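Local structure of AlyQ (Persicobacter sp. CCB-QB2, 5XNR) at residues M192-P197 with V382-Y387; Y210-L215 with Y355-N360; H251-Q256 with Y361-S366. The protein probably depolymerises alginate by beta-elimination, its catalytic lyase domain being joined to a CBM32 carbohydrate-binding module. All coordinates share one frame; numbering follows the deposited sequence.

Overall arrangement
The chain carries a carbohydrate-binding module and an alginate lyase domain. All three contacts lie within the alginate lyase domain. Strand 192-197 comes first and pairs with 382-387 near the C terminus, so contact 1 closes a long loop. Contacts 2 and 3 are nested inside it. Strand 211-217 follows and is met by 355-360, which makes contact 2. Strand 251-254 lies between 211-217 and 355-360 along the chain and is met by 361-366, which follows 355-360 directly. Contacts 2 and 3 therefore cross along the chain. They share one curved sheet, and Val211 and Thr362 join them by backbone. Contact 1 belongs to the second sheet. A hydrogen bond from Asn360 ND2 to Phe194 O links the two sheets.

Contact 1: M192-P197 with V382-Y387; sequences MVFRAP and VVVYDY
Met192 and Tyr387 cross at about a right angle on the sheet face that also carries Phe194, Val382 and Val384. The methionine methyl CE approaches the tyrosine ring obliquely and comes within 3.3 Å of Tyr387 CE1. The methionine is extended beyond CG, but its first torsion (chi1 22°) is far from staggered, which suggests some strain. Val384 sits between two partners. Its CG1 branch, anti to the backbone N (chi1 175°), meets Met192 CE at 3.9 Å. Its CG2 branch touches Phe194 CE1 at 3.7 Å, again obliquely. The carbonyl Val382 O lies at the edge of the Phe194 ring, in its plane. On the other face Val193 and Val383 meet more loosely, CG2 of the first 4.4 Å from CG1 of the second. Four backbone bonds hold the pair antiparallel. Val384 N to Met192 O is nearly straight at 2.9 Å, as is Phe194 N to Val382 O. The two return bonds, Met192 N to Val384 O and Val382 N to Phe194 O, are more bent. Trp183 and Trp161 add rings beside Phe194 and Tyr387. The arrangement is that of two neighbouring strands in one sheet of a beta-sandwich, consistent with the jelly roll of alginate lyases.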
loop_
_atom_site.group_PDB
_atom_site.type_symbol
_atom_site.label_atom_id
_atom_site.label_comp_id
_atom_site.label_asym_id
_atom_site.label_seq_id
_atom_site.Cartn_x
_atom_site.Cartn_y
_atom_site.Cartn_z
ATOM N N MET A 192 5.610 5.861 -6.947
ATOM C CA MET A 192 6.079 5.418 -8.269
ATOM C C MET A 192 6.231 3.902 -8.229
ATOM O O MET A 192 6.574 3.331 -7.186
ATOM C CB MET A 192 7.410 6.038 -8.700
ATOM C CG MET A 192 8.264 6.566 -7.569
ATOM S SD MET A 192 9.877 7.183 -8.134
ATOM C CE MET A 192 10.713 7.134 -6.551
ATOM N N VAL A 193 5.943 3.283 -9.373
ATOM C CA VAL A 193 5.863 1.852 -9.456
ATOM C C VAL A 193 6.936 1.383 -10.434
ATOM O O VAL A 193 6.983 1.824 -11.563
ATOM C CB VAL A 193 4.474 1.393 -9.920
ATOM C CG1 VAL A 193 4.339 -0.105 -9.820
ATOM C CG2 VAL A 193 3.365 2.081 -9.153
ATOM N N PHE A 194 7.775 0.488 -9.950
ATOM C CA PHE A 194 8.769 -0.143 -10.729
ATOM C C PHE A 194 8.327 -1.585 -11.024
ATOM O O PHE A 194 8.415 -2.450 -10.152
ATOM C CB PHE A 194 10.082 -0.129 -9.944
ATOM C CG PHE A 194 10.632 1.231 -9.602
ATOM C CD1 PHE A 194 10.237 1.886 -8.451
ATOM C CD2 PHE A 194 11.578 1.835 -10.410
ATOM C CE1 PHE A 194 10.779 3.119 -8.114
ATOM C CE2 PHE A 194 12.115 3.072 -10.079
ATOM C CZ PHE A 194 11.717 3.712 -8.926
ATOM N N ARG A 195 7.889 -1.832 -12.264
ATOM C CA ARG A 195 7.368 -3.119 -12.702
ATOM C C ARG A 195 8.359 -3.806 -13.654
ATOM O O ARG A 195 8.734 -3.252 -14.679
ATOM C CB ARG A 195 6.037 -2.955 -13.446
ATOM C CG ARG A 195 5.502 -4.286 -13.962
ATOM C CD ARG A 195 4.025 -4.393 -14.291
ATOM N NE ARG A 195 3.124 -4.058 -13.201
ATOM C CZ ARG A 195 1.803 -4.105 -13.313
ATOM N NH1 ARG A 195 1.246 -4.801 -14.290
ATOM N NH2 ARG A 195 1.047 -3.441 -12.465
ATOM N N ALA A 196 8.701 -5.045 -13.335
ATOM C CA ALA A 196 9.690 -5.830 -14.069
ATOM C C ALA A 196 9.049 -7.155 -14.501
ATOM O O ALA A 196 9.144 -8.141 -13.780
ATOM C CB ALA A 196 10.914 -6.068 -13.201
ATOM N N PRO A 197 8.399 -7.175 -15.676
ATOM C CA PRO A 197 7.819 -8.413 -16.157
ATOM C C PRO A 197 8.903 -9.333 -16.728
ATOM O O PRO A 197 9.996 -8.894 -17.108
ATOM C CB PRO A 197 6.820 -8.006 -17.243
ATOM C CG PRO A 197 7.406 -6.739 -17.818
ATOM C CD PRO A 197 8.331 -6.179 -16.749
ATOM N N VAL A 382 7.534 -3.173 -7.143
ATOM C CA VAL A 382 7.916 -2.389 -5.963
ATOM C C VAL A 382 7.294 -1.002 -6.118
ATOM O O VAL A 382 7.447 -0.358 -7.154
ATOM C CB VAL A 382 9.451 -2.309 -5.786
ATOM C CG1 VAL A 382 9.879 -1.366 -4.673
ATOM C CG2 VAL A 382 10.045 -3.676 -5.523
ATOM N N VAL A 383 6.594 -0.587 -5.077
ATOM C CA VAL A 383 5.897 0.681 -5.025
ATOM C C VAL A 383 6.621 1.549 -3.994
ATOM O O VAL A 383 6.673 1.167 -2.819
ATOM C CB VAL A 383 4.409 0.514 -4.636
ATOM C CG1 VAL A 383 3.659 1.820 -4.796
ATOM C CG2 VAL A 383 3.692 -0.578 -5.423
ATOM N N VAL A 384 7.118 2.707 -4.433
ATOM C CA VAL A 384 7.924 3.600 -3.589
ATOM C C VAL A 384 7.146 4.890 -3.308
ATOM O O VAL A 384 6.884 5.669 -4.212
ATOM C CB VAL A 384 9.280 3.927 -4.238
ATOM C CG1 VAL A 384 10.036 4.932 -3.405
ATOM C CG2 VAL A 384 10.116 2.686 -4.450
ATOM N N TYR A 385 6.810 5.108 -2.038
ATOM C CA TYR A 385 6.029 6.246 -1.644
ATOM C C TYR A 385 6.962 7.441 -1.418
ATOM O O TYR A 385 6.610 8.564 -1.771
ATOM C CB TYR A 385 5.183 5.889 -0.417
ATOM C CG TYR A 385 4.140 4.834 -0.684
ATOM C CD1 TYR A 385 4.444 3.484 -0.626
ATOM C CD2 TYR A 385 2.849 5.179 -1.058
ATOM C CE1 TYR A 385 3.492 2.518 -0.922
ATOM C CE2 TYR A 385 1.887 4.224 -1.351
ATOM C CZ TYR A 385 2.208 2.887 -1.268
ATOM O OH TYR A 385 1.270 1.937 -1.554
ATOM N N ASP A 386 8.148 7.206 -0.842
ATOM C CA ASP A 386 9.065 8.288 -0.506
ATOM C C ASP A 386 10.486 7.755 -0.356
ATOM O O ASP A 386 10.698 6.603 -0.101
ATOM C CB ASP A 386 8.629 8.944 0.798
ATOM C CG ASP A 386 9.245 10.303 1.084
ATOM O OD1 ASP A 386 9.505 11.064 0.130
ATOM O OD2 ASP A 386 9.417 10.600 2.273
ATOM N N TYR A 387 11.465 8.616 -0.488
ATOM C CA TYR A 387 12.836 8.190 -0.321
ATOM C C TYR A 387 13.732 9.425 -0.180
ATOM O O TYR A 387 13.330 10.511 -0.603
ATOM C CB TYR A 387 13.295 7.359 -1.521
ATOM C CG TYR A 387 13.439 8.190 -2.762
ATOM C CD1 TYR A 387 12.354 8.434 -3.582
ATOM C CD2 TYR A 387 14.641 8.810 -3.074
ATOM C CE1 TYR A 387 12.479 9.242 -4.704
ATOM C CE2 TYR A 387 14.777 9.625 -4.189
ATOM C CZ TYR A 387 13.690 9.838 -5.014
ATOM O OH TYR A 387 13.811 10.600 -6.140
#

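Contact 2: Y210-L215 with Y355-N360; sequences YVRSEL and YFKIGN. With PO4 (phosphate ion), chain E.
A salt-bridge network of Arg212, Glu214 and Lys357 marks this antiparallel pair, whose sequences RSEL and YFKIGN match signature motifs of PL7-type alginate lyases. Arg212 grips Glu214 side-on, with NE 3.0 Å and NH2 3.2 Å from the same oxygen, OE2. That oxygen lies in the guanidinium plane. Lys357 reaches it from the other strand by a weak bond, NZ to OE2 of Glu214 at 3.3 Å. The glutamate's CG stands between its own backbone N and carbonyl carbon (chi1 84°), and the extended chain beyond carries OE2 to both cations. An alanine here would remove the carboxylate, and Arg212 and Lys357 would probably be left facing each other without their shared anion. The backbones pair through Leu215 N to Ile358 O at 2.7 Å, with Ile358 N answering to Leu215 O. Gly359 lies opposite Glu214, where a CB would clash with CA of Glu214. Tyr210 OH donates to O3 of a phosphate ion, probably from the crystallisation liquor, at 2.8 Å, and Lys249 and Arg272 hold the same ion. Strand 161-164 flanks 211-217 on its other edge. Strand 256-258 pairs with 355-358, and Phe194 of strand 192-197 packs against Ser213 and Leu215.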
loop_
_atom_site.group_PDB
_atom_site.type_symbol
_atom_site.label_atom_id
_atom_site.label_comp_id
_atom_site.label_asym_id
_atom_site.label_seq_id
_atom_site.Cartn_x
_atom_site.Cartn_y
_atom_site.Cartn_z
ATOM N N TYR A 210 19.056 -11.273 -15.104
ATOM C CA TYR A 210 17.881 -10.871 -14.313
ATOM C C TYR A 210 17.435 -9.482 -14.780
ATOM O O TYR A 210 18.103 -8.827 -15.587
ATOM C CB TYR A 210 18.142 -10.951 -12.804
ATOM C CG TYR A 210 18.415 -12.341 -12.287
ATOM C CD1 TYR A 210 17.670 -13.431 -12.699
ATOM C CD2 TYR A 210 19.433 -12.569 -11.373
ATOM C CE1 TYR A 210 17.935 -14.709 -12.225
ATOM C CE2 TYR A 210 19.721 -13.840 -10.900
ATOM C CZ TYR A 210 18.970 -14.919 -11.326
ATOM O OH TYR A 210 19.261 -16.168 -10.858
ATOM N N VAL A 211 16.277 -9.072 -14.285
ATOM C CA VAL A 211 15.481 -8.066 -14.932
ATOM C C VAL A 211 15.267 -6.935 -13.930
ATOM O O VAL A 211 14.792 -7.214 -12.828
ATOM C CB VAL A 211 14.143 -8.685 -15.393
ATOM C CG1 VAL A 211 13.285 -7.705 -16.163
ATOM C CG2 VAL A 211 14.347 -9.933 -16.232
ATOM N N ARG A 212 15.586 -5.689 -14.297
ATOM C CA ARG A 212 15.399 -4.588 -13.359
ATOM C C ARG A 212 14.550 -3.461 -13.957
ATOM O O ARG A 212 14.652 -3.124 -15.109
ATOM C CB ARG A 212 16.752 -4.039 -12.895
ATOM C CG ARG A 212 17.539 -3.256 -13.936
ATOM C CD ARG A 212 18.941 -3.823 -14.160
ATOM N NE ARG A 212 19.809 -3.793 -12.989
ATOM C CZ ARG A 212 20.790 -4.665 -12.738
ATOM N NH1 ARG A 212 21.228 -5.479 -13.682
ATOM N NH2 ARG A 212 21.303 -4.746 -11.526
ATOM N N SER A 213 13.728 -2.873 -13.111
ATOM C CA SER A 213 13.337 -1.497 -13.299
ATOM C C SER A 213 13.766 -0.699 -12.063
ATOM O O SER A 213 13.087 -0.745 -11.058
ATOM C CB SER A 213 11.865 -1.378 -13.556
ATOM O OG SER A 213 11.510 -0.018 -13.764
ATOM N N GLU A 214 14.894 0.009 -12.118
ATOM C CA GLU A 214 15.475 0.558 -10.866
ATOM C C GLU A 214 16.392 1.764 -11.119
ATOM O O GLU A 214 17.001 1.889 -12.183
ATOM C CB GLU A 214 16.197 -0.581 -10.130
ATOM C CG GLU A 214 17.614 -0.860 -10.583
ATOM C CD GLU A 214 18.369 -1.892 -9.745
ATOM O OE1 GLU A 214 18.121 -2.001 -8.502
ATOM O OE2 GLU A 214 19.215 -2.577 -10.335
ATOM N N LEU A 215 16.515 2.611 -10.100
ATOM C CA LEU A 215 17.314 3.868 -10.154
ATOM C C LEU A 215 18.764 3.619 -9.727
ATOM O O LEU A 215 18.992 2.901 -8.790
ATOM C CB LEU A 215 16.698 4.909 -9.219
ATOM C CG LEU A 215 15.253 5.301 -9.525
ATOM C CD1 LEU A 215 14.694 6.223 -8.440
ATOM C CD2 LEU A 215 15.152 5.956 -10.901
ATOM N N TYR A 355 27.812 3.387 -4.458
ATOM C CA TYR A 355 26.622 4.164 -4.860
ATOM C C TYR A 355 25.355 3.432 -4.395
ATOM O O TYR A 355 25.429 2.270 -4.063
ATOM C CB TYR A 355 26.615 4.388 -6.373
ATOM C CG TYR A 355 26.720 3.117 -7.171
ATOM C CD1 TYR A 355 27.953 2.574 -7.474
ATOM C CD2 TYR A 355 25.590 2.442 -7.608
ATOM C CE1 TYR A 355 28.059 1.407 -8.217
ATOM C CE2 TYR A 355 25.679 1.267 -8.338
ATOM C CZ TYR A 355 26.920 0.742 -8.640
ATOM O OH TYR A 355 27.041 -0.425 -9.339
ATOM N N PHE A 356 24.227 4.138 -4.340
ATOM C CA PHE A 356 22.936 3.570 -4.015
ATOM C C PHE A 356 22.115 3.242 -5.273
ATOM O O PHE A 356 22.325 3.811 -6.349
ATOM C CB PHE A 356 22.104 4.559 -3.206
ATOM C CG PHE A 356 22.612 4.829 -1.816
ATOM C CD1 PHE A 356 22.751 3.798 -0.904
ATOM C CD2 PHE A 356 22.939 6.117 -1.423
ATOM C CE1 PHE A 356 23.234 4.035 0.372
ATOM C CE2 PHE A 356 23.406 6.357 -0.141
ATOM C CZ PHE A 356 23.548 5.315 0.755
ATOM N N LYS A 357 21.213 2.274 -5.117
ATOM C CA LYS A 357 20.166 1.964 -6.071
ATOM C C LYS A 357 18.852 1.821 -5.311
ATOM O O LYS A 357 18.841 1.264 -4.207
ATOM C CB LYS A 357 20.399 0.645 -6.802
ATOM C CG LYS A 357 21.693 0.569 -7.596
ATOM C CD LYS A 357 21.752 -0.614 -8.560
ATOM C CE LYS A 357 21.567 -0.229 -10.014
ATOM N NZ LYS A 357 22.129 -1.261 -10.922
ATOM N N ILE A 358 17.777 2.317 -5.927
ATOM C CA ILE A 358 16.426 2.224 -5.372
ATOM C C ILE A 358 15.493 1.697 -6.458
ATOM O O ILE A 358 15.607 2.102 -7.581
ATOM C CB ILE A 358 15.951 3.596 -4.869
ATOM C CG1 ILE A 358 16.788 4.105 -3.697
ATOM C CG2 ILE A 358 14.468 3.571 -4.541
ATOM C CD1 ILE A 358 16.719 5.615 -3.554
ATOM N N GLY A 359 14.562 0.827 -6.093
ATOM C CA GLY A 359 13.580 0.342 -7.031
ATOM C C GLY A 359 13.472 -1.169 -6.988
ATOM O O GLY A 359 13.455 -1.768 -5.902
ATOM N N ASN A 360 13.478 -1.776 -8.172
ATOM C CA ASN A 360 13.084 -3.184 -8.374
ATOM C C ASN A 360 14.112 -3.907 -9.255
ATOM O O ASN A 360 14.197 -3.644 -10.461
ATOM C CB ASN A 360 11.684 -3.250 -8.988
ATOM C CG ASN A 360 11.267 -4.625 -9.472
ATOM O OD1 ASN A 360 12.069 -5.573 -9.465
ATOM N ND2 ASN A 360 10.006 -4.730 -9.899
HETATM P P PO4 E . 20.550 -16.676 -7.551
HETATM O O1 PO4 E . 19.326 -15.824 -7.333
HETATM O O2 PO4 E . 20.123 -18.136 -7.485
HETATM O O3 PO4 E . 21.199 -16.361 -8.905
HETATM O O4 PO4 E . 21.596 -16.385 -6.494
#

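Contact 3: H251-Q256 with Y361-S366; sequences HLVATQ and YTQSNS
The Gln256 amide is turned nearly parallel to the Tyr361 ring, the two planes 11° apart, and its NE2 lies 4.0 Å from Tyr361 CB. The Gln363 side-chain amide lies over one face of the ring, with NE2 3.1 Å above the plane near its centre. The Arg212 guanidinium covers the opposite face in a cation-pi contact. Val253 and, past the corner at Thr255, Gln256 approach the ring obliquely. Gln363 bends back at chi2 (-63°), which brings its NE2 3.1 Å from the backbone O of Tyr361. Val253 N reaches that oxygen from the other side of the carbonyl plane at 2.9 Å. Two donors grip Tyr361 O, and the first holds the amide over the ring. Val253 CG2 packs on Gln363 CG at 4.0 Å. On the other sheet face, Leu252 CD1 touches Thr362 OG1, a hydroxyl hydrogen-bonded to Asn360. Tyr361 N gives a nearly straight bond of 2.8 Å to Val253 O. Gln363 N closes on His251 O at 2.9 Å. Gln363 is then the centre of an inverse gamma turn, where the strand ends. Two residues on, Asn365 caps the helix 366-369. The nearest atoms of the Gln363 side chain and a phosphate ion, probably from the crystallisation liquor, are about 4 Å apart. The YTQ run matches the end of the YFKxGxYxQ signature of PL7 lyases, whose concave sheet is probably the alginate-binding groove.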
loop_
_atom_site.group_PDB
_atom_site.type_symbol
_atom_site.label_atom_id
_atom_site.label_comp_id
_atom_site.label_asym_id
_atom_site.label_seq_id
_atom_site.Cartn_x
_atom_site.Cartn_y
_atom_site.Cartn_z
ATOM N N HIS A 251 11.576 -14.097 -6.253
ATOM C CA HIS A 251 12.748 -13.509 -5.616
ATOM C C HIS A 251 12.969 -12.109 -6.210
ATOM O O HIS A 251 12.923 -11.953 -7.435
ATOM C CB HIS A 251 14.017 -14.332 -5.897
ATOM C CG HIS A 251 14.088 -15.736 -5.379
ATOM N ND1 HIS A 251 15.256 -16.479 -5.496
ATOM C CD2 HIS A 251 13.193 -16.535 -4.750
ATOM C CE1 HIS A 251 15.073 -17.678 -4.985
ATOM N NE2 HIS A 251 13.811 -17.743 -4.519
ATOM N N LEU A 252 13.303 -11.134 -5.379
ATOM C CA LEU A 252 13.339 -9.754 -5.800
ATOM C C LEU A 252 14.255 -8.945 -4.870
ATOM O O LEU A 252 14.209 -9.121 -3.675
ATOM C CB LEU A 252 11.896 -9.238 -5.746
ATOM C CG LEU A 252 11.686 -7.823 -6.262
ATOM C CD1 LEU A 252 10.241 -7.612 -6.693
ATOM C CD2 LEU A 252 12.081 -6.808 -5.198
ATOM N N VAL A 253 15.032 -8.018 -5.428
ATOM C CA VAL A 253 15.906 -7.138 -4.665
ATOM C C VAL A 253 15.364 -5.701 -4.762
ATOM O O VAL A 253 15.017 -5.221 -5.846
ATOM C CB VAL A 253 17.362 -7.276 -5.157
ATOM C CG1 VAL A 253 18.265 -6.134 -4.712
ATOM C CG2 VAL A 253 17.961 -8.613 -4.741
ATOM N N ALA A 254 15.260 -5.022 -3.627
ATOM C CA ALA A 254 14.776 -3.642 -3.635
ATOM C C ALA A 254 15.950 -2.673 -3.408
ATOM O O ALA A 254 16.715 -2.384 -4.342
ATOM C CB ALA A 254 13.657 -3.471 -2.635
ATOM N N THR A 255 16.082 -2.147 -2.205
ATOM C CA THR A 255 17.116 -1.117 -1.918
ATOM C C THR A 255 18.510 -1.742 -1.929
ATOM O O THR A 255 18.648 -2.866 -1.472
ATOM C CB THR A 255 16.828 -0.467 -0.566
ATOM O OG1 THR A 255 15.435 -0.141 -0.600
ATOM C CG2 THR A 255 17.685 0.755 -0.295
ATOM N N GLN A 256 19.535 -1.022 -2.406
ATOM C CA GLN A 256 20.901 -1.594 -2.484
ATOM C C GLN A 256 21.998 -0.548 -2.268
ATOM O O GLN A 256 21.850 0.617 -2.656
ATOM C CB GLN A 256 21.207 -2.182 -3.859
ATOM C CG GLN A 256 20.030 -2.889 -4.494
ATOM C CD GLN A 256 20.345 -3.278 -5.916
ATOM O OE1 GLN A 256 21.457 -3.715 -6.228
ATOM N NE2 GLN A 256 19.352 -3.102 -6.780
ATOM N N TYR A 361 14.860 -4.830 -8.654
ATOM C CA TYR A 361 15.721 -5.763 -9.418
ATOM C C TYR A 361 15.202 -7.195 -9.236
ATOM O O TYR A 361 15.510 -7.824 -8.234
ATOM C CB TYR A 361 17.170 -5.637 -8.943
ATOM C CG TYR A 361 18.214 -6.459 -9.669
ATOM C CD1 TYR A 361 18.053 -6.890 -10.977
ATOM C CD2 TYR A 361 19.433 -6.727 -9.057
ATOM C CE1 TYR A 361 19.052 -7.602 -11.633
ATOM C CE2 TYR A 361 20.445 -7.423 -9.704
ATOM C CZ TYR A 361 20.258 -7.872 -10.997
ATOM O OH TYR A 361 21.253 -8.586 -11.605
ATOM N N THR A 362 14.422 -7.704 -10.186
ATOM C CA THR A 362 13.736 -8.980 -9.997
ATOM C C THR A 362 14.726 -10.102 -10.313
ATOM O O THR A 362 15.315 -10.128 -11.415
ATOM C CB THR A 362 12.456 -9.043 -10.834
ATOM O OG1 THR A 362 11.596 -8.012 -10.352
ATOM C CG2 THR A 362 11.746 -10.380 -10.766
ATOM N N GLN A 363 14.913 -11.031 -9.376
ATOM C CA GLN A 363 15.882 -12.095 -9.595
ATOM C C GLN A 363 15.221 -13.279 -10.329
ATOM O O GLN A 363 15.285 -14.410 -9.852
ATOM C CB GLN A 363 16.481 -12.538 -8.260
ATOM C CG GLN A 363 17.086 -11.403 -7.444
ATOM C CD GLN A 363 18.244 -10.740 -8.144
ATOM O OE1 GLN A 363 19.360 -11.266 -8.180
ATOM N NE2 GLN A 363 17.978 -9.562 -8.691
ATOM N N SER A 364 14.582 -13.046 -11.483
ATOM C CA SER A 364 14.114 -14.162 -12.323
ATOM C C SER A 364 14.241 -13.791 -13.802
ATOM O O SER A 364 14.634 -12.669 -14.126
ATOM C CB SER A 364 12.710 -14.591 -11.974
ATOM O OG SER A 364 12.433 -15.860 -12.558
ATOM N N ASN A 365 13.925 -14.738 -14.680
ATOM C CA ASN A 365 14.052 -14.512 -16.127
ATOM C C ASN A 365 13.276 -15.606 -16.877
ATOM O O ASN A 365 12.597 -16.422 -16.250
ATOM C CB ASN A 365 15.528 -14.396 -16.533
ATOM C CG ASN A 365 16.352 -15.627 -16.201
ATOM O OD1 ASN A 365 15.818 -16.732 -16.183
ATOM N ND2 ASN A 365 17.646 -15.452 -15.955
ATOM N N SER A 366 13.351 -15.609 -18.210
ATOM C CA SER A 366 12.565 -16.559 -19.055
ATOM C C SER A 366 13.053 -18.007 -18.871
ATOM O O SER A 366 12.267 -18.962 -19.042
ATOM C CB SER A 366 12.579 -16.158 -20.524
ATOM O OG SER A 366 13.884 -15.793 -20.947
#